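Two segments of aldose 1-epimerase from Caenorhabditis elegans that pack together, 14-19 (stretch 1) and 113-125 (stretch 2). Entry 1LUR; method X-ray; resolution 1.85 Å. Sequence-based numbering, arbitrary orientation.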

# COMPACT_ATOMS: atom_id res chain seq x y z
N PHE A 14 8.64 5.38 -17.51
CA PHE A 14 7.70 6.05 -16.63
C PHE A 14 6.51 6.55 -17.44
O PHE A 14 6.66 7.00 -18.58
CB PHE A 14 8.38 7.24 -15.95
CG PHE A 14 9.37 6.85 -14.89
CD1 PHE A 14 8.97 6.19 -13.74
CD2 PHE A 14 10.72 7.16 -15.05
CE1 PHE A 14 9.89 5.84 -12.75
CE2 PHE A 14 11.66 6.81 -14.07
CZ PHE A 14 11.24 6.15 -12.91
N ILE A 15 5.33 6.46 -16.85
CA ILE A 15 4.11 6.91 -17.51
C ILE A 15 3.52 8.00 -16.63
O ILE A 15 3.36 7.82 -15.43
CB ILE A 15 3.09 5.77 -17.65
CG1 ILE A 15 3.72 4.60 -18.43
CG2 ILE A 15 1.84 6.27 -18.35
CD1 ILE A 15 2.80 3.40 -18.59
N GLU A 16 3.20 9.14 -17.23
CA GLU A 16 2.64 10.24 -16.48
C GLU A 16 1.17 10.53 -16.78
O GLU A 16 0.72 10.42 -17.92
CB GLU A 16 3.45 11.52 -16.72
CG GLU A 16 4.67 11.67 -15.82
CD GLU A 16 5.43 12.96 -16.08
OE1 GLU A 16 4.80 14.04 -16.12
OE2 GLU A 16 6.67 12.89 -16.24
N ILE A 17 0.44 10.89 -15.73
CA ILE A 17 -0.98 11.22 -15.84
C ILE A 17 -1.16 12.46 -14.99
O ILE A 17 -0.38 12.70 -14.06
CB ILE A 17 -1.90 10.10 -15.32
CG1 ILE A 17 -1.66 9.84 -13.83
CG2 ILE A 17 -1.69 8.83 -16.13
CD1 ILE A 17 -2.65 8.88 -13.22
N ALA A 18 -2.18 13.26 -15.29
CA ALA A 18 -2.39 14.47 -14.50
C ALA A 18 -3.74 15.11 -14.77
O ALA A 18 -4.38 14.85 -15.79
CB ALA A 18 -1.28 15.47 -14.80
N ASN A 19 -4.19 15.94 -13.83
CA ASN A 19 -5.46 16.61 -14.01
C ASN A 19 -5.14 18.03 -14.46
O ASN A 19 -4.01 18.31 -14.86
CB ASN A 19 -6.28 16.61 -12.72
CG ASN A 19 -5.60 17.35 -11.60
OD1 ASN A 19 -4.54 17.95 -11.78
ND2 ASN A 19 -6.21 17.32 -10.42
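Stretch 2 113-125: EVVRHAPESVSFS

A single direct hydrogen bond joins these two pieces of backbone, and its acceptor lies in the turn of stretch 2 rather than in a strand. Ala-18 N donates to Pro-119 O over 3.0 Å with an N-H...O angle of 152°. The same oxygen also receives a CA-H...O contact, 3.2 Å from Ile-17 CA with an angle of 134° at the hydrogen, so Pro-119 O serves two consecutive residues of stretch 1.

Stretch 2 is a hairpin. Its first arm begins at Glu-113, its second runs from Ser-121 to Ser-125, and the pairing is documented by Glu-113 N to Ser-125 O at 2.8 Å, Ser-125 N to Glu-113 O at 2.9 Å and Ala-118 N to Ser-121 O at 2.8 Å. The return bond from Ser-121 N to Ala-118 O, 3.4 Å, is weak. At the turn, Pro-119 (phi/psi -52/-35) and Glu-120 (-120/10) leave the extended region, whereas residues 15-18 of stretch 1 are extended throughout.

Strand 15-18 runs at 137° to strand 121-125, measured between N-to-C directions, which is closer to antiparallel than to parallel but well short of it. The axes approach to 7.1 Å. The backbones come nearer at the turn, where the CA atoms of Ile-17 and Glu-120 are 4.4 Å apart.

A water supplements the direct bond on the first-arm side: it donates to Glu-16 O at 3.2 Å and to Ala-118 O at 2.6 Å, bridging two carbonyls that could not bond to each other.

The alternation expected of a strand sorts the side chains of stretch 1. Ile-15 and Ile-17 direct their CA-to-CB bonds toward the hairpin; those of Glu-16 and Ala-18 point away. Ile-17, with chi1 in p, sits against the turn and the start of the second arm: its CG2 lies 3.6 Å from Ser-121 N, 3.8 Å from Ala-118 O and 4.3 Å from Val-122 CG1, while its CB is 3.7 Å from Glu-120 C. Ile-15, m at chi1 and t at chi2, extends CD1 to both arms, reaching Val-114 CG2 at 3.7 Å, Phe-124 CE2 at 4.0 Å and Val-122 CG2 at 4.1 Å. It meets the phenylalanine ring obliquely. Val-122 thus touches both isoleucines through its two methyls.

Together the stretches bury 355 Å², with Ile-15 and Ile-17 covered by 76 and 77 Å² respectively, the largest values of any residue here.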

# COMPACT_ATOMS: atom_id res chain seq x y z
N GLU A 113 1.58 -5.41 -17.89
CA GLU A 113 1.28 -4.95 -19.24
C GLU A 113 0.46 -3.66 -19.15
O GLU A 113 -0.33 -3.49 -18.22
CB GLU A 113 0.45 -5.99 -20.00
CG GLU A 113 1.19 -7.29 -20.30
CD GLU A 113 2.16 -7.13 -21.45
OE1 GLU A 113 1.70 -6.87 -22.58
OE2 GLU A 113 3.39 -7.27 -21.23
N VAL A 114 0.65 -2.76 -20.10
CA VAL A 114 -0.09 -1.51 -20.10
C VAL A 114 -1.29 -1.80 -20.99
O VAL A 114 -1.13 -1.97 -22.20
CB VAL A 114 0.72 -0.36 -20.70
CG1 VAL A 114 -0.17 0.86 -20.88
CG2 VAL A 114 1.89 -0.03 -19.80
N VAL A 115 -2.48 -1.87 -20.41
CA VAL A 115 -3.67 -2.15 -21.19
C VAL A 115 -4.47 -0.91 -21.56
O VAL A 115 -5.35 -0.97 -22.42
CB VAL A 115 -4.60 -3.14 -20.47
CG1 VAL A 115 -3.98 -4.53 -20.50
CG2 VAL A 115 -4.83 -2.70 -19.04
N ARG A 116 -4.16 0.21 -20.91
CA ARG A 116 -4.86 1.47 -21.19
C ARG A 116 -4.04 2.62 -20.66
O ARG A 116 -3.50 2.56 -19.55
CB ARG A 116 -6.26 1.49 -20.56
CG ARG A 116 -7.08 2.78 -20.87
CD ARG A 116 -8.55 2.65 -20.42
NE ARG A 116 -9.42 3.75 -20.85
CZ ARG A 116 -9.45 4.97 -20.31
NH1 ARG A 116 -8.66 5.27 -19.28
NH2 ARG A 116 -10.28 5.89 -20.78
N HIS A 117 -3.92 3.67 -21.47
CA HIS A 117 -3.17 4.84 -21.06
C HIS A 117 -3.81 6.05 -21.71
O HIS A 117 -4.03 6.07 -22.93
CB HIS A 117 -1.68 4.72 -21.41
CG HIS A 117 -1.41 4.34 -22.83
ND1 HIS A 117 -1.03 5.27 -23.78
CD2 HIS A 117 -1.42 3.14 -23.45
CE1 HIS A 117 -0.82 4.65 -24.93
NE2 HIS A 117 -1.05 3.36 -24.76
N ALA A 118 -4.14 7.02 -20.88
CA ALA A 118 -4.76 8.26 -21.31
C ALA A 118 -4.13 9.39 -20.51
O ALA A 118 -3.37 9.14 -19.57
CB ALA A 118 -6.27 8.20 -21.06
N PRO A 119 -4.45 10.65 -20.85
CA PRO A 119 -3.89 11.79 -20.14
C PRO A 119 -4.03 11.79 -18.61
O PRO A 119 -3.14 12.26 -17.91
CB PRO A 119 -4.62 12.97 -20.77
CG PRO A 119 -4.78 12.52 -22.19
CD PRO A 119 -5.25 11.10 -22.01
N GLU A 120 -5.14 11.26 -18.11
CA GLU A 120 -5.35 11.24 -16.66
C GLU A 120 -5.53 9.85 -16.04
O GLU A 120 -5.88 9.74 -14.86
CB GLU A 120 -6.56 12.10 -16.30
CG GLU A 120 -7.90 11.48 -16.64
CD GLU A 120 -8.00 11.07 -18.10
OE1 GLU A 120 -7.96 11.96 -18.98
OE2 GLU A 120 -8.11 9.85 -18.37
N SER A 121 -5.27 8.80 -16.81
CA SER A 121 -5.43 7.45 -16.28
C SER A 121 -4.54 6.43 -16.99
O SER A 121 -4.13 6.63 -18.14
CB SER A 121 -6.89 7.03 -16.41
OG SER A 121 -7.12 5.72 -15.92
N VAL A 122 -4.24 5.34 -16.30
CA VAL A 122 -3.41 4.27 -16.84
C VAL A 122 -3.79 2.97 -16.15
O VAL A 122 -4.00 2.94 -14.93
CB VAL A 122 -1.89 4.54 -16.63
CG1 VAL A 122 -1.58 4.65 -15.14
CG2 VAL A 122 -1.07 3.43 -17.26
N SER A 123 -3.91 1.89 -16.92
CA SER A 123 -4.27 0.60 -16.36
C SER A 123 -3.20 -0.42 -16.69
O SER A 123 -2.64 -0.42 -17.79
CB SER A 123 -5.62 0.12 -16.89
OG SER A 123 -6.67 1.01 -16.55
N PHE A 124 -2.89 -1.28 -15.72
CA PHE A 124 -1.88 -2.32 -15.87
C PHE A 124 -2.55 -3.66 -15.63
O PHE A 124 -3.51 -3.76 -14.88
CB PHE A 124 -0.76 -2.17 -14.84
CG PHE A 124 -0.04 -0.86 -14.90
CD1 PHE A 124 -0.25 0.11 -13.93
CD2 PHE A 124 0.88 -0.60 -15.92
CE1 PHE A 124 0.44 1.32 -13.97
CE2 PHE A 124 1.58 0.60 -15.96
CZ PHE A 124 1.36 1.56 -14.98
N SER A 125 -2.03 -4.71 -16.28
CA SER A 125 -2.60 -6.03 -16.10
C SER A 125 -1.46 -7.04 -16.00
O SER A 125 -0.38 -6.80 -16.53
CB SER A 125 -3.52 -6.39 -17.26
OG SER A 125 -4.20 -7.61 -17.01
O HOH W 1 -0.91 8.29 -19.67